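Local coordinates for protein alpha,alpha-trehalose-phosphate synthase (UDP-forming) (Burkholderia xenovorans, PDB 5V0T) that belongs to glycosyltransferase family 20 and, as an enzyme of the two-domain GT-B fold, binds uridine-5'-diphosphate in its pocket, at residues A[282-287]-A[307-312]; A[326-331]-A[347-352]. All coordinates share one frame; numbering follows the deposited sequence.

Contact 1 of 2, residues A[282-287]-A[307-312]; sequences KGLVER and FLQIAP. With UDP (uridine-5'-diphosphate), chain I.
The Arg287 guanidinium and the Gln309 amide meet with their planes tilted 37° from each other. Gln309 OE1 approaches the guanidinium obliquely. Leu284 CD2 lies over one face of the same guanidinium, offset toward its rim, and also packs 3.5 Å from Gln309 OE1. The Phe307 ring is likewise met obliquely: Arg287 CD is 3.8 Å from Phe307 CZ, with Arg287 CG close by. With CG anti to its own N, the Arg287 chain stays extended as far as CD and then bends at chi3 (-49°), which turns the guanidinium toward Gln309. The bond from Arg287 NH1 to Gln309 OE1 is 3.3 Å long, bent (131° at the hydrogen) and weak. Asp276 is the stronger partner of both residues. Its OD1 forms a salt bridge with Arg287 NH1 and a hydrogen bond with Gln309 NE2. Gln309 NE2 also donates to Ile310 O at 3.0 Å, from above the carbonyl plane. These two bonds fix the amide, leaving OE1 on the Arg287 side.

The contact lies within a beta-alpha-beta unit, strand 270-275, helix 284-297 and strand 305-310, in the parallel sheet of one Rossmann-like domain of the GT-B fold. Gly283 is the N-cap of the helix, and its O accepts the bond from Arg287 N. Its positive phi suits glycine.

Just before the helix, Lys282 reaches the diphosphate of UDP. Lys282 NZ donates to UDP O2B at 2.8 Å and to the bridging UDP O3A at 3.1 Å. The same ammonium has a salt bridge with Asp376. Beyond the end of strand 305-310, Pro312 CG lies 3.7 Å from UDP O4, on the uracil side of the ligand.

Contact 2 of 2, residues A[326-331]-A[347-352]; sequences LQLEGE and ILYIHK. With OXD (oxalic acid), chain O.
Glu329 reaches from the helix to the phenol end of Tyr349 on the strand. At CB the chain turns so that CG stands anti to the carbonyl carbon (chi1 -74°), and beyond CG it runs extended. Glu329 CG passes 3.5 Å from Tyr349 CE2. Glu329 CD comes as close to Tyr349 OH. At the tip, Glu329 OE1 accepts the hydrogen bond of Tyr349 OH at 2.8 Å. This oxygen lies at the ring edge, in the plane of the ring. The hydroxyl meets it on its anti side, 23° out of the carboxylate plane. Carboxylate and ring are steeply turned, 74° between planes. Arg325, one turn earlier on the helix, forms a salt bridge with the same OE1, so two donors hold this oxygen. Across the ring from CE2, Leu328 CD2 packs obliquely, 4.0 Å from Tyr349 CE1. Leu328 also touches Phe288 of helix 284-297.

At the end of the segment, Lys352 runs alongside oxalic acid. Lys352 CD lies 3.2 Å from OXD O5, and the bond from Lys352 NZ to OXD O3 is weak.

Helix 319-339 here packs on an edge strand of the sheet, 347-350, in the beta-alpha-beta unit of strand 305-310, helix 319-339 and strand 347-350, as in the Rossmann-like domains of GT-B glycosyltransferases.

In the fold
Contacts 1 and 2 follow one another along the chain, and their centres are about 7 Å apart. Their strands, 305-310 and 347-350, are parallel neighbours in one sheet. Phe307 O and Leu348 N, 2.7 Å apart, probably form one hydrogen bond between them. Past the strand ends, Ala311 O meets His351 ND1 at 2.7 Å. The helices also touch, Leu284 against Leu328. Contact 1 reaches UDP directly, whereas the Tyr349 side chain of contact 2 is about 12 Å from it. Contact 2 instead ends at oxalic acid, about 13 Å from the Gln309 side chain. Tyr354 connects the sites: it lines the oxalic acid pocket, and its N is hydrogen-bonded to UDP.

Contact 1 of 2, residues A[282-287]-A[307-312]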
loop_
_atom_site.group_PDB
_atom_site.type_symbol
_atom_site.label_atom_id
_atom_site.label_comp_id
_atom_site.label_asym_id
_atom_site.label_seq_id
_atom_site.Cartn_x
_atom_site.Cartn_y
_atom_site.Cartn_z
ATOM N N LYS A 282 -8.851 -0.999 5.188
ATOM C CA LYS A 282 -8.035 -0.518 6.306
ATOM C C LYS A 282 -8.628 -0.830 7.684
ATOM O O LYS A 282 -8.021 -0.482 8.706
ATOM C CB LYS A 282 -7.805 0.985 6.150
ATOM C CG LYS A 282 -7.070 1.331 4.830
ATOM C CD LYS A 282 -5.597 0.929 4.882
ATOM C CE LYS A 282 -4.863 1.281 3.554
ATOM N NZ LYS A 282 -3.429 0.802 3.530
ATOM N N GLY A 283 -9.764 -1.513 7.733
ATOM C CA GLY A 283 -10.369 -1.915 8.997
ATOM C C GLY A 283 -10.668 -0.773 9.944
ATOM O O GLY A 283 -10.526 -0.926 11.164
ATOM N N LEU A 284 -11.124 0.361 9.412
ATOM C CA LEU A 284 -11.288 1.561 10.229
ATOM C C LEU A 284 -12.482 1.463 11.181
ATOM O O LEU A 284 -12.423 2.009 12.292
ATOM C CB LEU A 284 -11.404 2.798 9.321
ATOM C CG LEU A 284 -10.153 3.026 8.449
ATOM C CD1 LEU A 284 -10.360 4.160 7.454
ATOM C CD2 LEU A 284 -8.883 3.295 9.293
ATOM N N VAL A 285 -13.562 0.781 10.791
ATOM C CA VAL A 285 -14.689 0.615 11.715
ATOM C C VAL A 285 -14.266 -0.227 12.910
ATOM O O VAL A 285 -14.534 0.130 14.062
ATOM C CB VAL A 285 -15.913 0.009 11.000
ATOM C CG1 VAL A 285 -16.996 -0.419 12.035
ATOM C CG2 VAL A 285 -16.505 1.033 10.023
ATOM N N GLU A 286 -13.569 -1.343 12.659
ATOM C CA GLU A 286 -13.115 -2.187 13.765
ATOM C C GLU A 286 -12.139 -1.428 14.649
ATOM O O GLU A 286 -12.158 -1.565 15.879
ATOM C CB GLU A 286 -12.445 -3.463 13.236
ATOM C CG GLU A 286 -13.391 -4.444 12.519
ATOM C CD GLU A 286 -13.652 -4.072 11.068
ATOM O OE1 GLU A 286 -13.161 -3.022 10.606
ATOM O OE2 GLU A 286 -14.342 -4.847 10.374
ATOM N N ARG A 287 -11.272 -0.638 14.028
ATOM C CA ARG A 287 -10.301 0.177 14.749
ATOM C C ARG A 287 -10.988 1.167 15.688
ATOM O O ARG A 287 -10.587 1.330 16.851
ATOM C CB ARG A 287 -9.440 0.906 13.723
ATOM C CG ARG A 287 -8.364 1.715 14.300
ATOM C CD ARG A 287 -7.504 2.337 13.262
ATOM N NE ARG A 287 -7.047 1.409 12.226
ATOM C CZ ARG A 287 -6.346 1.819 11.182
ATOM N NH1 ARG A 287 -6.067 3.108 11.098
ATOM N NH2 ARG A 287 -5.945 0.971 10.225
ATOM N N PHE A 307 -7.546 9.984 20.019
ATOM C CA PHE A 307 -7.263 9.146 18.861
ATOM C C PHE A 307 -7.381 10.052 17.635
ATOM O O PHE A 307 -8.478 10.514 17.295
ATOM C CB PHE A 307 -8.230 7.955 18.833
ATOM C CG PHE A 307 -8.169 7.109 17.583
ATOM C CD1 PHE A 307 -7.045 7.086 16.764
ATOM C CD2 PHE A 307 -9.267 6.318 17.234
ATOM C CE1 PHE A 307 -7.019 6.306 15.599
ATOM C CE2 PHE A 307 -9.252 5.531 16.064
ATOM C CZ PHE A 307 -8.121 5.521 15.262
ATOM N N LEU A 308 -6.243 10.353 17.022
ATOM C CA LEU A 308 -6.188 11.095 15.771
ATOM C C LEU A 308 -6.234 10.102 14.606
ATOM O O LEU A 308 -5.308 9.304 14.425
ATOM C CB LEU A 308 -4.916 11.943 15.731
ATOM C CG LEU A 308 -4.635 12.658 14.403
ATOM C CD1 LEU A 308 -5.729 13.676 14.069
ATOM C CD2 LEU A 308 -3.249 13.311 14.425
ATOM N N GLN A 309 -7.311 10.149 13.808
ATOM C CA GLN A 309 -7.413 9.361 12.580
ATOM C C GLN A 309 -7.392 10.330 11.406
ATOM O O GLN A 309 -8.372 11.047 11.158
ATOM C CB GLN A 309 -8.680 8.509 12.537
ATOM C CG GLN A 309 -8.883 7.823 11.161
ATOM C CD GLN A 309 -7.919 6.661 10.955
ATOM O OE1 GLN A 309 -7.954 5.703 11.701
ATOM N NE2 GLN A 309 -7.048 6.752 9.931
ATOM N N ILE A 310 -6.278 10.371 10.701
ATOM C CA ILE A 310 -6.206 11.081 9.430
ATOM C C ILE A 310 -6.617 10.088 8.348
ATOM O O ILE A 310 -6.009 9.017 8.209
ATOM C CB ILE A 310 -4.805 11.651 9.193
ATOM C CG1 ILE A 310 -4.513 12.718 10.245
ATOM C CG2 ILE A 310 -4.696 12.251 7.779
ATOM C CD1 ILE A 310 -3.106 13.379 10.128
ATOM N N ALA A 311 -7.687 10.405 7.626
ATOM C CA ALA A 311 -8.301 9.457 6.689
ATOM C C ALA A 311 -8.618 10.164 5.382
ATOM O O ALA A 311 -9.764 10.550 5.127
ATOM C CB ALA A 311 -9.562 8.834 7.288
ATOM N N PRO A 312 -7.618 10.356 4.519
ATOM C CA PRO A 312 -7.842 11.164 3.323
ATOM C C PRO A 312 -8.824 10.498 2.373
ATOM O O PRO A 312 -8.928 9.260 2.323
ATOM C CB PRO A 312 -6.441 11.269 2.689
ATOM C CG PRO A 312 -5.553 10.413 3.463
ATOM C CD PRO A 312 -6.188 10.125 4.774
HETATM N N1 UDP I . 0.361 9.437 2.933
HETATM C C2 UDP I . 0.602 10.770 2.641
HETATM N N3 UDP I . -0.385 11.635 3.017
HETATM C C4 UDP I . -1.566 11.317 3.650
HETATM C C5 UDP I . -1.745 9.916 3.928
HETATM C C6 UDP I . -0.789 9.042 3.578
HETATM O O2 UDP I . 1.611 11.154 2.076
HETATM O O4 UDP I . -2.363 12.220 3.933
HETATM C "C1'" UDP I . 1.394 8.467 2.558
HETATM C "C2'" UDP I . 1.987 7.716 3.748
HETATM O "O2'" UDP I . 3.031 8.481 4.326
HETATM C "C3'" UDP I . 2.487 6.440 3.066
HETATM C "C4'" UDP I . 1.430 6.206 1.980
HETATM O "O4'" UDP I . 0.803 7.484 1.740
HETATM O "O3'" UDP I . 3.764 6.602 2.458
HETATM C "C5'" UDP I . 0.379 5.180 2.310
HETATM O "O5'" UDP I . 0.936 3.885 2.008
HETATM P PA UDP I . 0.430 2.579 2.744
HETATM O O1A UDP I . 0.340 2.796 4.241
HETATM O O2A UDP I . 1.308 1.469 2.301
HETATM O O3A UDP I . -1.051 2.359 2.240
HETATM P PB UDP I . -1.806 2.532 0.857
HETATM O O1B UDP I . -0.733 2.211 -0.187
HETATM O O2B UDP I . -2.849 1.395 0.896
HETATM O O3B UDP I . -2.396 3.886 0.719
#

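Contact 2 of 2, residues A[326-331]-A[347-352]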
loop_
_atom_site.group_PDB
_atom_site.type_symbol
_atom_site.label_atom_id
_atom_site.label_comp_id
_atom_site.label_asym_id
_atom_site.label_seq_id
_atom_site.Cartn_x
_atom_site.Cartn_y
_atom_site.Cartn_z
ATOM N N LEU A 326 -19.351 6.766 4.963
ATOM C CA LEU A 326 -20.547 6.997 5.766
ATOM C C LEU A 326 -20.539 6.156 7.033
ATOM O O LEU A 326 -20.891 6.645 8.118
ATOM C CB LEU A 326 -21.796 6.686 4.948
ATOM C CG LEU A 326 -22.169 7.647 3.825
ATOM C CD1 LEU A 326 -23.290 7.029 2.984
ATOM C CD2 LEU A 326 -22.605 8.999 4.416
ATOM N N GLN A 327 -20.157 4.887 6.912
ATOM C CA GLN A 327 -20.154 4.022 8.081
ATOM C C GLN A 327 -19.187 4.549 9.130
ATOM O O GLN A 327 -19.539 4.646 10.312
ATOM C CB GLN A 327 -19.809 2.587 7.689
ATOM C CG GLN A 327 -19.922 1.626 8.870
ATOM C CD GLN A 327 -19.726 0.163 8.517
ATOM O OE1 GLN A 327 -19.140 -0.182 7.482
ATOM N NE2 GLN A 327 -20.217 -0.714 9.392
ATOM N N LEU A 328 -17.987 4.950 8.700
ATOM C CA LEU A 328 -16.960 5.409 9.638
ATOM C C LEU A 328 -17.363 6.709 10.309
ATOM O O LEU A 328 -17.101 6.910 11.503
ATOM C CB LEU A 328 -15.625 5.593 8.919
ATOM C CG LEU A 328 -14.441 5.896 9.850
ATOM C CD1 LEU A 328 -14.237 4.692 10.802
ATOM C CD2 LEU A 328 -13.172 6.199 9.034
ATOM N N GLU A 329 -17.981 7.613 9.553
ATOM C CA GLU A 329 -18.391 8.883 10.131
ATOM C C GLU A 329 -19.456 8.689 11.204
ATOM O O GLU A 329 -19.431 9.370 12.235
ATOM C CB GLU A 329 -18.847 9.818 9.012
ATOM C CG GLU A 329 -17.603 10.306 8.267
ATOM C CD GLU A 329 -17.856 11.088 6.998
ATOM O OE1 GLU A 329 -16.859 11.650 6.491
ATOM O OE2 GLU A 329 -19.001 11.123 6.484
ATOM N N GLY A 330 -20.380 7.743 10.998
ATOM C CA GLY A 330 -21.339 7.428 12.042
ATOM C C GLY A 330 -20.685 6.836 13.280
ATOM O O GLY A 330 -21.113 7.105 14.400
ATOM N N GLU A 331 -19.639 6.016 13.090
ATOM C CA GLU A 331 -18.868 5.493 14.219
ATOM C C GLU A 331 -18.244 6.622 15.031
ATOM O O GLU A 331 -18.351 6.648 16.261
ATOM C CB GLU A 331 -17.768 4.537 13.727
ATOM C CG GLU A 331 -18.278 3.284 13.037
ATOM C CD GLU A 331 -18.933 2.304 14.008
ATOM O OE1 GLU A 331 -18.257 1.865 14.958
ATOM O OE2 GLU A 331 -20.125 1.975 13.828
ATOM N N ILE A 347 -12.194 11.102 19.565
ATOM C CA ILE A 347 -11.676 10.793 18.227
ATOM C C ILE A 347 -11.608 12.082 17.414
ATOM O O ILE A 347 -12.620 12.774 17.239
ATOM C CB ILE A 347 -12.526 9.734 17.503
ATOM C CG1 ILE A 347 -12.524 8.414 18.298
ATOM C CG2 ILE A 347 -11.999 9.517 16.061
ATOM C CD1 ILE A 347 -13.402 7.305 17.686
ATOM N N LEU A 348 -10.418 12.392 16.906
ATOM C CA LEU A 348 -10.181 13.535 16.025
ATOM C C LEU A 348 -10.091 12.964 14.616
ATOM O O LEU A 348 -9.054 12.424 14.209
ATOM C CB LEU A 348 -8.906 14.283 16.422
ATOM C CG LEU A 348 -8.825 14.641 17.905
ATOM C CD1 LEU A 348 -7.429 15.134 18.279
ATOM C CD2 LEU A 348 -9.881 15.696 18.235
ATOM N N TYR A 349 -11.195 13.046 13.890
ATOM C CA TYR A 349 -11.321 12.433 12.575
ATOM C C TYR A 349 -11.168 13.536 11.539
ATOM O O TYR A 349 -11.866 14.555 11.608
ATOM C CB TYR A 349 -12.668 11.707 12.449
ATOM C CG TYR A 349 -13.111 11.400 11.024
ATOM C CD1 TYR A 349 -12.437 10.462 10.247
ATOM C CD2 TYR A 349 -14.205 12.051 10.467
ATOM C CE1 TYR A 349 -12.848 10.182 8.937
ATOM C CE2 TYR A 349 -14.615 11.795 9.160
ATOM C CZ TYR A 349 -13.941 10.846 8.408
ATOM O OH TYR A 349 -14.345 10.586 7.127
ATOM N N ILE A 350 -10.221 13.369 10.617
ATOM C CA ILE A 350 -9.919 14.412 9.642
ATOM C C ILE A 350 -9.867 13.754 8.272
ATOM O O ILE A 350 -9.013 12.894 8.026
ATOM C CB ILE A 350 -8.598 15.142 9.947
ATOM C CG1 ILE A 350 -8.562 15.629 11.397
ATOM C CG2 ILE A 350 -8.447 16.389 9.046
ATOM C CD1 ILE A 350 -7.290 16.370 11.727
ATOM N N HIS A 351 -10.772 14.161 7.385
ATOM C CA HIS A 351 -10.941 13.530 6.078
ATOM C C HIS A 351 -10.203 14.344 5.013
ATOM O O HIS A 351 -10.797 14.884 4.076
ATOM C CB HIS A 351 -12.440 13.378 5.773
ATOM C CG HIS A 351 -12.755 12.570 4.547
ATOM N ND1 HIS A 351 -12.219 11.322 4.314
ATOM C CD2 HIS A 351 -13.559 12.839 3.488
ATOM C CE1 HIS A 351 -12.690 10.850 3.169
ATOM N NE2 HIS A 351 -13.495 11.756 2.642
ATOM N N LYS A 352 -8.879 14.441 5.185
ATOM C CA LYS A 352 -8.016 15.273 4.345
ATOM C C LYS A 352 -6.620 14.662 4.247
ATOM O O LYS A 352 -6.182 13.934 5.136
ATOM C CB LYS A 352 -7.898 16.718 4.891
ATOM C CG LYS A 352 -9.188 17.532 4.802
ATOM C CD LYS A 352 -8.998 18.969 5.276
ATOM C CE LYS A 352 -9.680 19.219 6.622
ATOM N NZ LYS A 352 -9.615 20.659 7.026
HETATM C C1 OXD O . -5.797 20.506 6.378
HETATM C C2 OXD O . -4.416 20.443 5.909
HETATM O O3 OXD O . -6.434 21.578 6.285
HETATM O O4 OXD O . -3.698 21.462 6.005
HETATM O O5 OXD O . -6.304 19.485 6.879
HETATM O O6 OXD O . -3.985 19.367 5.439
#